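Long-range contacts in Sodium/sialic acid symporter SiaT (Proteus mirabilis, PDB 5NV9), which couples the uptake of the sialic acid N-acetylneuraminic acid to the sodium gradient, carrying sugar and sodium ions together across the inner membrane: residues 58-63 / 137-142; 62-67 / 334-339; 154-159 / 391-396. All coordinates share one frame; numbering follows the deposited sequence.

Interaction 1: residues 58-63 / 137-142; sequences TLSSIT and AIITYL. With NA (sodium ion), chain B; SLB (N-acetyl-beta-neuraminic acid), chain D.
Ser-60, Ser-61 and Ile-62 meet Ile-139 and Leu-142 of helix 118-151. Ahead of them, Thr-58 ends helix 47-58. Its OG1 is hydrogen-bonded to O8 of the sialic acid, and either oxygen could be the donor. Leu-59 leaves helical geometry and offers its O to the sodium ion, 2.3 Å away. Ser-60 serves several partners at once. Its N points almost straight at carboxylate oxygen O1A of the sugar (3.0 Å, 174°). Its OG donates to the other carboxylate oxygen, O1B, at 2.8 Å, and accepts from Ile-62 N, which makes it the N-cap of helix 61-73. The flank of this hydroxymethyl group rests on Ile-139, with OG 3.6 Å from CG1. Ser-61 OG lies 3.1 Å from Ile-139 O and is also hydrogen-bonded to Thr-143 OG1, so where its proton points is not settled. Ile-62 and Leu-142 cross obliquely, and Ile-62 CG1 comes within 3.6 Å of Leu-142 CD1. Ile-62 CG1 stands beside its backbone N (chi1 -70°), and CD1 beyond it lies near sugar O1B. Thr-63 CB points away from helix 118-151, and its OG1 accepts from sugar O7 at 2.7 Å. The break between helices 47-58 and 61-73 is the interrupted first core helix of the LeuT fold, here lining both the substrate pocket and the Na2 site.

Interaction 2: residues 62-67 / 334-339; sequences ITFMSI and AAIFAA. With NA (sodium ion), chain B; SLB (N-acetyl-beta-neuraminic acid), chain D.
Phe-64 CG stands anti to the backbone N (chi1 -158°), on a CB that points toward helix 328-361, and the ring beyond meets Ile-336. On the other side, Ile-336 CG1 is anti to its own carbonyl carbon and lies over one face of that ring. The result is a CH-pi contact: CG1 sits 3.8 Å from the ring centroid of Phe-64, 24° off the normal and displaced toward the rim. Its nearest ring atom is Phe-64 CE1, at 3.5 Å. Phe-64 CD2 touches Ala-339 CB at 3.9 Å, an oblique approach. Phe-64 CE2 is 4.0 Å from Ala-335 O. Met-65, present as selenomethionine, is bent at chi2 and chi3. Its CE meets Ile-336 CG2 at 3.9 Å, the two side chains crossing at about a right angle. Ile-336 therefore uses one branch for the ring and the other for the CE methyl. No hydrogen bond joins the segments. Ala-339 O binds the sodium at 2.3 Å. The contact thus joins the half-helix after the break of the LeuT fold to the helix that supplies Ala-339 to the Na2 site. The axes of the two segments come within 9.8 Å, at 120° between their N-to-C directions. Around them, Phe-288 of helix 267-301 meets Phe-64 edge-to-face, Ala-146 of helix 118-151 adjoins Met-65, and helices 155-203 and 8-29 also pack on segment 334-339.

Interaction 3: residues 154-159 / 391-396; sequences DPVVLI and AAIWLV
Pro-155 and Ile-159 pack against Val-396 and Ile-393, and this is the tight part of the contact. Pro-155 CB lies 3.5 Å from Val-396 CG1, closer than usual for two carbons. Val-396 CG1 stands anti to its backbone N (chi1 172°), and CG2 takes the place beside that N. The valine thus has a branch for each neighbour, because CG2 approaches Ile-159 CD1 at 4.1 Å. Ile-159 does its touching with CD1 alone. That methyl comes within 3.7 Å of Ile-393 CG1 and 4.2 Å of Ala-392 O. Ile-393 bridges the tight and the loose parts, since the same CG1 is 4.4 Å from Val-156 CG2. Val-156 and Ile-393 are both only partly buried and border the surface of the protein, where lipid may be the neighbour. Helix 118-151 also supplies cover: Arg-148 touches Pro-155, Thr-140 touches Ala-392, and Tyr-141 touches Val-396. The helix segments run nearly antiparallel, at 153°, their axes 10.5 Å apart at closest approach. Asp-154 starts helix 155-203 as its N-cap. Its OD2 accepts from Val-156 N at 3.2 Å, on the anti side and 31° out of the carboxylate plane. The side chains that meet across the two segments are all aliphatic, with no hydrogen bond or charge pair between them. This is consistent with apolar burial and close fit, not directional bonds, joining the two segments near the periplasmic ends of two membrane helices.

Interactions 1 and 2 lie in the buried core and share helix 61-73, which meets helix 118-151 in one and helix 328-361 in the other. Ala-339 CB of interaction 2 packs on the backbone of Ser-60 and Ser-61 in interaction 1, and one sodium ion joins the two through Leu-59 O and Ala-339 O. Interaction 1 mixes polar and apolar contacts beside the sugar. Interaction 2 is aromatic and aliphatic. Interaction 3 is carried by aliphatic side chains and lies further out, toward the surface. It adjoins interaction 1 through helix 118-151. Interactions 2 and 3 do not touch.

Interaction 1: residues 58-63 / 137-142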
loop_
_atom_site.group_PDB
_atom_site.type_symbol
_atom_site.label_atom_id
_atom_site.label_comp_id
_atom_site.label_asym_id
_atom_site.label_seq_id
_atom_site.Cartn_x
_atom_site.Cartn_y
_atom_site.Cartn_z
ATOM N N THR A 58 -2.306 0.079 -3.255
ATOM C CA THR A 58 -2.243 0.802 -1.957
ATOM C C THR A 58 -3.216 0.253 -0.923
ATOM O O THR A 58 -2.908 0.218 0.267
ATOM C CB THR A 58 -2.488 2.321 -2.112
ATOM O OG1 THR A 58 -3.757 2.523 -2.744
ATOM C CG2 THR A 58 -1.414 2.981 -2.953
ATOM N N LEU A 59 -4.376 -0.216 -1.380
ATOM C CA LEU A 59 -5.448 -0.679 -0.489
ATOM C C LEU A 59 -5.365 -2.172 -0.304
ATOM O O LEU A 59 -5.690 -2.918 -1.210
ATOM C CB LEU A 59 -6.831 -0.366 -1.059
ATOM C CG LEU A 59 -7.978 -0.370 -0.048
ATOM C CD1 LEU A 59 -9.187 0.411 -0.572
ATOM C CD2 LEU A 59 -8.384 -1.773 0.321
ATOM N N SER A 60 -5.034 -2.568 0.913
ATOM C CA SER A 60 -4.728 -3.957 1.253
ATOM C C SER A 60 -5.706 -4.458 2.313
ATOM O O SER A 60 -6.697 -3.794 2.641
ATOM C CB SER A 60 -3.281 -4.037 1.714
ATOM O OG SER A 60 -3.115 -3.700 3.070
ATOM N N SER A 61 -5.431 -5.616 2.878
ATOM C CA SER A 61 -6.222 -6.097 4.007
ATOM C C SER A 61 -6.129 -5.232 5.239
ATOM O O SER A 61 -6.969 -5.330 6.117
ATOM C CB SER A 61 -5.803 -7.524 4.311
ATOM O OG SER A 61 -4.454 -7.502 4.716
ATOM N N ILE A 62 -5.123 -4.366 5.315
ATOM C CA ILE A 62 -5.002 -3.354 6.349
ATOM C C ILE A 62 -6.217 -2.395 6.318
ATOM O O ILE A 62 -6.885 -2.208 7.332
ATOM C CB ILE A 62 -3.690 -2.518 6.160
ATOM C CG1 ILE A 62 -2.456 -3.353 6.460
ATOM C CG2 ILE A 62 -3.692 -1.260 7.030
ATOM C CD1 ILE A 62 -1.186 -2.706 6.004
ATOM N N THR A 63 -6.495 -1.795 5.165
ATOM C CA THR A 63 -7.658 -0.931 5.023
ATOM C C THR A 63 -8.935 -1.760 5.202
ATOM O O THR A 63 -9.879 -1.340 5.916
ATOM C CB THR A 63 -7.700 -0.220 3.625
ATOM O OG1 THR A 63 -6.827 0.914 3.601
ATOM C CG2 THR A 63 -9.135 0.213 3.220
ATOM N N ALA A 137 4.592 -9.298 4.706
ATOM C CA ALA A 137 4.452 -10.191 5.891
ATOM C C ALA A 137 3.270 -9.755 6.760
ATOM O O ALA A 137 2.436 -10.568 7.134
ATOM C CB ALA A 137 5.724 -10.249 6.707
ATOM N N ILE A 138 3.142 -8.463 6.938
ATOM C CA ILE A 138 2.065 -7.878 7.704
ATOM C C ILE A 138 0.717 -8.084 7.047
ATOM O O ILE A 138 -0.261 -8.410 7.740
ATOM C CB ILE A 138 2.347 -6.404 8.039
ATOM C CG1 ILE A 138 3.504 -6.357 9.057
ATOM C CG2 ILE A 138 1.136 -5.756 8.692
ATOM C CD1 ILE A 138 3.949 -4.985 9.527
ATOM N N ILE A 139 0.659 -7.891 5.720
ATOM C CA ILE A 139 -0.585 -7.971 4.981
ATOM C C ILE A 139 -1.083 -9.430 5.110
ATOM O O ILE A 139 -2.249 -9.681 5.263
ATOM C CB ILE A 139 -0.449 -7.574 3.508
ATOM C CG1 ILE A 139 -0.464 -6.048 3.377
ATOM C CG2 ILE A 139 -1.612 -8.126 2.703
ATOM C CD1 ILE A 139 -0.041 -5.555 2.004
ATOM N N THR A 140 -0.159 -10.367 4.969
ATOM C CA THR A 140 -0.457 -11.787 5.016
ATOM C C THR A 140 -0.906 -12.243 6.426
ATOM O O THR A 140 -1.893 -12.957 6.587
ATOM C CB THR A 140 0.774 -12.528 4.490
ATOM O OG1 THR A 140 1.027 -12.071 3.165
ATOM C CG2 THR A 140 0.579 -14.000 4.517
ATOM N N TYR A 141 -0.188 -11.781 7.434
ATOM C CA TYR A 141 -0.525 -11.967 8.840
ATOM C C TYR A 141 -1.911 -11.498 9.210
ATOM O O TYR A 141 -2.650 -12.298 9.786
ATOM C CB TYR A 141 0.544 -11.300 9.729
ATOM C CG TYR A 141 0.266 -11.432 11.220
ATOM C CD1 TYR A 141 0.262 -12.670 11.830
ATOM C CD2 TYR A 141 0.019 -10.321 12.001
ATOM C CE1 TYR A 141 0.002 -12.805 13.189
ATOM C CE2 TYR A 141 -0.232 -10.440 13.360
ATOM C CZ TYR A 141 -0.238 -11.691 13.943
ATOM O OH TYR A 141 -0.479 -11.833 15.291
ATOM N N LEU A 142 -2.280 -10.241 8.880
ATOM C CA LEU A 142 -3.611 -9.728 9.161
ATOM C C LEU A 142 -4.726 -10.530 8.465
ATOM O O LEU A 142 -5.744 -10.776 9.060
ATOM C CB LEU A 142 -3.808 -8.295 8.710
ATOM C CG LEU A 142 -2.941 -7.186 9.224
ATOM C CD1 LEU A 142 -3.588 -5.883 8.741
ATOM C CD2 LEU A 142 -2.811 -7.233 10.733
HETATM NA NA NA B . -4.436 -4.496 -2.394
HETATM C C1 SLB D . -3.486 -0.127 3.050
HETATM C C2 SLB D . -3.193 1.347 2.985
HETATM C C3 SLB D . -2.962 1.865 4.385
HETATM C C4 SLB D . -2.865 3.406 4.439
HETATM C C5 SLB D . -4.191 3.919 3.875
HETATM C C6 SLB D . -4.398 3.375 2.445
HETATM C C7 SLB D . -5.711 3.805 1.778
HETATM C C8 SLB D . -5.852 3.221 0.397
HETATM C C9 SLB D . -7.075 3.782 -0.328
HETATM C C10 SLB D . -5.145 6.101 4.520
HETATM C C11 SLB D . -5.210 7.544 4.091
HETATM N N5 SLB D . -4.223 5.389 3.855
HETATM O O1A SLB D . -4.709 -0.496 3.107
HETATM O O1B SLB D . -2.489 -0.943 3.096
HETATM O O2 SLB D . -2.028 1.615 2.152
HETATM O O4 SLB D . -2.698 3.882 5.819
HETATM O O6 SLB D . -4.391 1.950 2.456
HETATM O O7 SLB D . -6.839 3.345 2.530
HETATM O O8 SLB D . -4.679 3.484 -0.364
HETATM O O9 SLB D . -6.955 5.203 -0.589
HETATM O O10 SLB D . -5.914 5.613 5.364
#

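Interaction 2: residues 62-67 / 334-339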
loop_
_atom_site.group_PDB
_atom_site.type_symbol
_atom_site.label_atom_id
_atom_site.label_comp_id
_atom_site.label_asym_id
_atom_site.label_seq_id
_atom_site.Cartn_x
_atom_site.Cartn_y
_atom_site.Cartn_z
ATOM N N ILE A 62 -5.123 -4.366 5.315
ATOM C CA ILE A 62 -5.002 -3.354 6.349
ATOM C C ILE A 62 -6.217 -2.395 6.318
ATOM O O ILE A 62 -6.885 -2.208 7.332
ATOM C CB ILE A 62 -3.690 -2.518 6.160
ATOM C CG1 ILE A 62 -2.456 -3.353 6.460
ATOM C CG2 ILE A 62 -3.692 -1.260 7.030
ATOM C CD1 ILE A 62 -1.186 -2.706 6.004
ATOM N N THR A 63 -6.495 -1.795 5.165
ATOM C CA THR A 63 -7.658 -0.931 5.023
ATOM C C THR A 63 -8.935 -1.760 5.202
ATOM O O THR A 63 -9.879 -1.340 5.916
ATOM C CB THR A 63 -7.700 -0.220 3.625
ATOM O OG1 THR A 63 -6.827 0.914 3.601
ATOM C CG2 THR A 63 -9.135 0.213 3.220
ATOM N N PHE A 64 -8.966 -2.947 4.573
ATOM C CA PHE A 64 -10.225 -3.709 4.455
ATOM C C PHE A 64 -10.747 -4.079 5.846
ATOM O O PHE A 64 -11.952 -3.935 6.103
ATOM C CB PHE A 64 -10.047 -4.963 3.595
ATOM C CG PHE A 64 -11.342 -5.508 2.990
ATOM C CD1 PHE A 64 -12.325 -6.094 3.782
ATOM C CD2 PHE A 64 -11.544 -5.479 1.619
ATOM C CE1 PHE A 64 -13.522 -6.575 3.208
ATOM C CE2 PHE A 64 -12.722 -5.989 1.017
ATOM C CZ PHE A 64 -13.707 -6.550 1.805
HETATM N N MSE A 65 -9.856 -4.543 6.719
HETATM C CA MSE A 65 -10.188 -4.923 8.099
HETATM C C MSE A 65 -10.132 -3.796 9.103
HETATM O O MSE A 65 -10.989 -3.757 9.978
HETATM C CB MSE A 65 -9.277 -6.031 8.657
HETATM C CG MSE A 65 -10.092 -7.313 8.920
HETATM SE SE MSE A 65 -10.666 -8.039 7.188
HETATM C CE MSE A 65 -8.875 -8.271 6.406
ATOM N N SER A 66 -9.128 -2.905 9.024
ATOM C CA SER A 66 -8.919 -1.886 10.034
ATOM C C SER A 66 -9.821 -0.693 9.962
ATOM O O SER A 66 -10.116 -0.116 10.987
ATOM C CB SER A 66 -7.502 -1.284 9.939
ATOM O OG SER A 66 -6.624 -2.282 10.316
ATOM N N ILE A 67 -10.159 -0.254 8.764
ATOM C CA ILE A 67 -10.909 0.986 8.643
ATOM C C ILE A 67 -12.323 0.760 9.202
ATOM O O ILE A 67 -12.774 1.567 10.045
ATOM C CB ILE A 67 -10.931 1.606 7.236
ATOM C CG1 ILE A 67 -9.622 2.350 6.873
ATOM C CG2 ILE A 67 -12.113 2.553 7.105
ATOM C CD1 ILE A 67 -9.089 3.322 7.911
ATOM N N ALA A 334 -13.252 -13.961 -1.192
ATOM C CA ALA A 334 -12.391 -13.776 -2.340
ATOM C C ALA A 334 -11.972 -12.303 -2.449
ATOM O O ALA A 334 -10.840 -12.039 -2.857
ATOM C CB ALA A 334 -13.067 -14.246 -3.602
ATOM N N ALA A 335 -12.885 -11.351 -2.116
ATOM C CA ALA A 335 -12.573 -9.912 -2.162
ATOM C C ALA A 335 -11.513 -9.456 -1.106
ATOM O O ALA A 335 -10.729 -8.589 -1.354
ATOM C CB ALA A 335 -13.847 -9.080 -2.032
ATOM N N ILE A 336 -11.512 -10.082 0.050
ATOM C CA ILE A 336 -10.470 -9.897 1.053
ATOM C C ILE A 336 -9.149 -10.495 0.567
ATOM O O ILE A 336 -8.117 -9.870 0.678
ATOM C CB ILE A 336 -10.889 -10.532 2.406
ATOM C CG1 ILE A 336 -12.073 -9.764 3.000
ATOM C CG2 ILE A 336 -9.711 -10.625 3.364
ATOM C CD1 ILE A 336 -12.671 -10.423 4.252
ATOM N N PHE A 337 -9.173 -11.709 0.054
ATOM C CA PHE A 337 -8.024 -12.203 -0.681
ATOM C C PHE A 337 -7.580 -11.191 -1.757
ATOM O O PHE A 337 -6.388 -10.941 -1.918
ATOM C CB PHE A 337 -8.293 -13.526 -1.340
ATOM C CG PHE A 337 -8.067 -14.731 -0.463
ATOM C CD1 PHE A 337 -8.890 -14.974 0.656
ATOM C CD2 PHE A 337 -7.099 -15.669 -0.809
ATOM C CE1 PHE A 337 -8.713 -16.114 1.413
ATOM C CE2 PHE A 337 -6.932 -16.829 -0.048
ATOM C CZ PHE A 337 -7.740 -17.061 1.048
ATOM N N ALA A 338 -8.512 -10.671 -2.530
ATOM C CA ALA A 338 -8.114 -9.777 -3.614
ATOM C C ALA A 338 -7.443 -8.478 -3.076
ATOM O O ALA A 338 -6.512 -7.956 -3.717
ATOM C CB ALA A 338 -9.274 -9.433 -4.510
ATOM N N ALA A 339 -7.922 -7.943 -1.930
ATOM C CA ALA A 339 -7.262 -6.776 -1.270
ATOM C C ALA A 339 -5.815 -7.084 -0.848
ATOM O O ALA A 339 -4.894 -6.286 -1.059
ATOM C CB ALA A 339 -8.077 -6.249 -0.107
HETATM NA NA NA B . -4.436 -4.496 -2.394
HETATM C C1 SLB D . -3.486 -0.127 3.050
HETATM C C2 SLB D . -3.193 1.347 2.985
HETATM C C3 SLB D . -2.962 1.865 4.385
HETATM C C4 SLB D . -2.865 3.406 4.439
HETATM C C5 SLB D . -4.191 3.919 3.875
HETATM C C6 SLB D . -4.398 3.375 2.445
HETATM C C7 SLB D . -5.711 3.805 1.778
HETATM C C8 SLB D . -5.852 3.221 0.397
HETATM C C9 SLB D . -7.075 3.782 -0.328
HETATM C C10 SLB D . -5.145 6.101 4.520
HETATM C C11 SLB D . -5.210 7.544 4.091
HETATM N N5 SLB D . -4.223 5.389 3.855
HETATM O O1A SLB D . -4.709 -0.496 3.107
HETATM O O1B SLB D . -2.489 -0.943 3.096
HETATM O O2 SLB D . -2.028 1.615 2.152
HETATM O O4 SLB D . -2.698 3.882 5.819
HETATM O O6 SLB D . -4.391 1.950 2.456
HETATM O O7 SLB D . -6.839 3.345 2.530
HETATM O O8 SLB D . -4.679 3.484 -0.364
HETATM O O9 SLB D . -6.955 5.203 -0.589
HETATM O O10 SLB D . -5.914 5.613 5.364
#

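Interaction 3: residues 154-159 / 391-396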
loop_
_atom_site.group_PDB
_atom_site.type_symbol
_atom_site.label_atom_id
_atom_site.label_comp_id
_atom_site.label_asym_id
_atom_site.label_seq_id
_atom_site.Cartn_x
_atom_site.Cartn_y
_atom_site.Cartn_z
ATOM N N ASP A 154 -5.705 -25.025 8.611
ATOM C CA ASP A 154 -4.511 -24.576 9.309
ATOM C C ASP A 154 -4.020 -23.208 8.748
ATOM O O ASP A 154 -4.065 -22.980 7.526
ATOM C CB ASP A 154 -3.387 -25.614 9.189
ATOM C CG ASP A 154 -2.347 -25.438 10.279
ATOM O OD1 ASP A 154 -2.634 -25.856 11.402
ATOM O OD2 ASP A 154 -1.282 -24.824 10.054
ATOM N N PRO A 155 -3.506 -22.330 9.634
ATOM C CA PRO A 155 -2.839 -21.090 9.237
ATOM C C PRO A 155 -1.886 -21.229 8.061
ATOM O O PRO A 155 -1.912 -20.400 7.157
ATOM C CB PRO A 155 -2.048 -20.704 10.487
ATOM C CG PRO A 155 -2.859 -21.194 11.597
ATOM C CD PRO A 155 -3.539 -22.462 11.104
ATOM N N VAL A 156 -1.090 -22.295 8.041
ATOM C CA VAL A 156 -0.096 -22.481 6.979
ATOM C C VAL A 156 -0.668 -22.773 5.604
ATOM O O VAL A 156 -0.138 -22.302 4.611
ATOM C CB VAL A 156 0.948 -23.519 7.398
ATOM C CG1 VAL A 156 1.848 -23.890 6.223
ATOM C CG2 VAL A 156 1.729 -22.971 8.601
ATOM N N VAL A 157 -1.768 -23.519 5.536
ATOM C CA VAL A 157 -2.459 -23.737 4.293
ATOM C C VAL A 157 -3.035 -22.404 3.770
ATOM O O VAL A 157 -2.959 -22.065 2.578
ATOM C CB VAL A 157 -3.593 -24.750 4.486
ATOM C CG1 VAL A 157 -4.416 -24.857 3.208
ATOM C CG2 VAL A 157 -3.036 -26.102 4.921
ATOM N N LEU A 158 -3.566 -21.637 4.690
ATOM C CA LEU A 158 -4.063 -20.327 4.373
ATOM C C LEU A 158 -2.935 -19.436 3.800
ATOM O O LEU A 158 -3.131 -18.667 2.837
ATOM C CB LEU A 158 -4.694 -19.741 5.622
ATOM C CG LEU A 158 -5.916 -18.842 5.631
ATOM C CD1 LEU A 158 -7.067 -19.335 4.751
ATOM C CD2 LEU A 158 -6.421 -18.752 7.067
ATOM N N ILE A 159 -1.739 -19.564 4.362
ATOM C CA ILE A 159 -0.605 -18.827 3.845
ATOM C C ILE A 159 -0.204 -19.319 2.461
ATOM O O ILE A 159 0.253 -18.509 1.634
ATOM C CB ILE A 159 0.573 -18.890 4.829
ATOM C CG1 ILE A 159 0.194 -18.113 6.069
ATOM C CG2 ILE A 159 1.829 -18.347 4.213
ATOM C CD1 ILE A 159 1.144 -18.250 7.238
ATOM N N ALA A 391 8.455 -14.965 7.304
ATOM C CA ALA A 391 8.132 -13.980 8.300
ATOM C C ALA A 391 6.650 -14.106 8.688
ATOM O O ALA A 391 6.324 -14.198 9.870
ATOM C CB ALA A 391 8.448 -12.596 7.827
ATOM N N ALA A 392 5.763 -14.184 7.696
ATOM C CA ALA A 392 4.356 -14.343 7.967
ATOM C C ALA A 392 4.069 -15.610 8.738
ATOM O O ALA A 392 3.270 -15.587 9.651
ATOM C CB ALA A 392 3.539 -14.308 6.673
ATOM N N ILE A 393 4.692 -16.720 8.391
ATOM C CA ILE A 393 4.538 -17.904 9.216
ATOM C C ILE A 393 4.988 -17.668 10.682
ATOM O O ILE A 393 4.320 -18.148 11.610
ATOM C CB ILE A 393 5.281 -19.130 8.646
ATOM C CG1 ILE A 393 4.512 -19.720 7.453
ATOM C CG2 ILE A 393 5.428 -20.190 9.732
ATOM C CD1 ILE A 393 5.385 -20.487 6.482
ATOM N N TRP A 394 6.102 -16.952 10.879
ATOM C CA TRP A 394 6.637 -16.696 12.200
ATOM C C TRP A 394 5.650 -15.824 13.001
ATOM O O TRP A 394 5.337 -16.121 14.164
ATOM C CB TRP A 394 8.068 -16.128 12.042
ATOM C CG TRP A 394 8.804 -15.501 13.218
ATOM C CD1 TRP A 394 8.523 -15.618 14.548
ATOM C CD2 TRP A 394 10.010 -14.690 13.137
ATOM N NE1 TRP A 394 9.454 -14.916 15.297
ATOM C CE2 TRP A 394 10.367 -14.333 14.456
ATOM C CE3 TRP A 394 10.814 -14.234 12.069
ATOM C CZ2 TRP A 394 11.473 -13.535 14.743
ATOM C CZ3 TRP A 394 11.924 -13.437 12.359
ATOM C CH2 TRP A 394 12.242 -13.101 13.691
ATOM N N LEU A 395 5.115 -14.793 12.373
ATOM C CA LEU A 395 4.154 -13.903 13.043
ATOM C C LEU A 395 2.902 -14.636 13.508
ATOM O O LEU A 395 2.349 -14.336 14.565
ATOM C CB LEU A 395 3.749 -12.742 12.134
ATOM C CG LEU A 395 4.786 -11.632 11.949
ATOM C CD1 LEU A 395 4.406 -10.712 10.783
ATOM C CD2 LEU A 395 4.984 -10.835 13.242
ATOM N N VAL A 396 2.471 -15.599 12.700
ATOM C CA VAL A 396 1.289 -16.382 12.973
ATOM C C VAL A 396 1.538 -17.345 14.143
ATOM O O VAL A 396 0.871 -17.237 15.182
ATOM C CB VAL A 396 0.790 -17.114 11.695
ATOM C CG1 VAL A 396 -0.315 -18.085 12.029
ATOM C CG2 VAL A 396 0.269 -16.112 10.684
#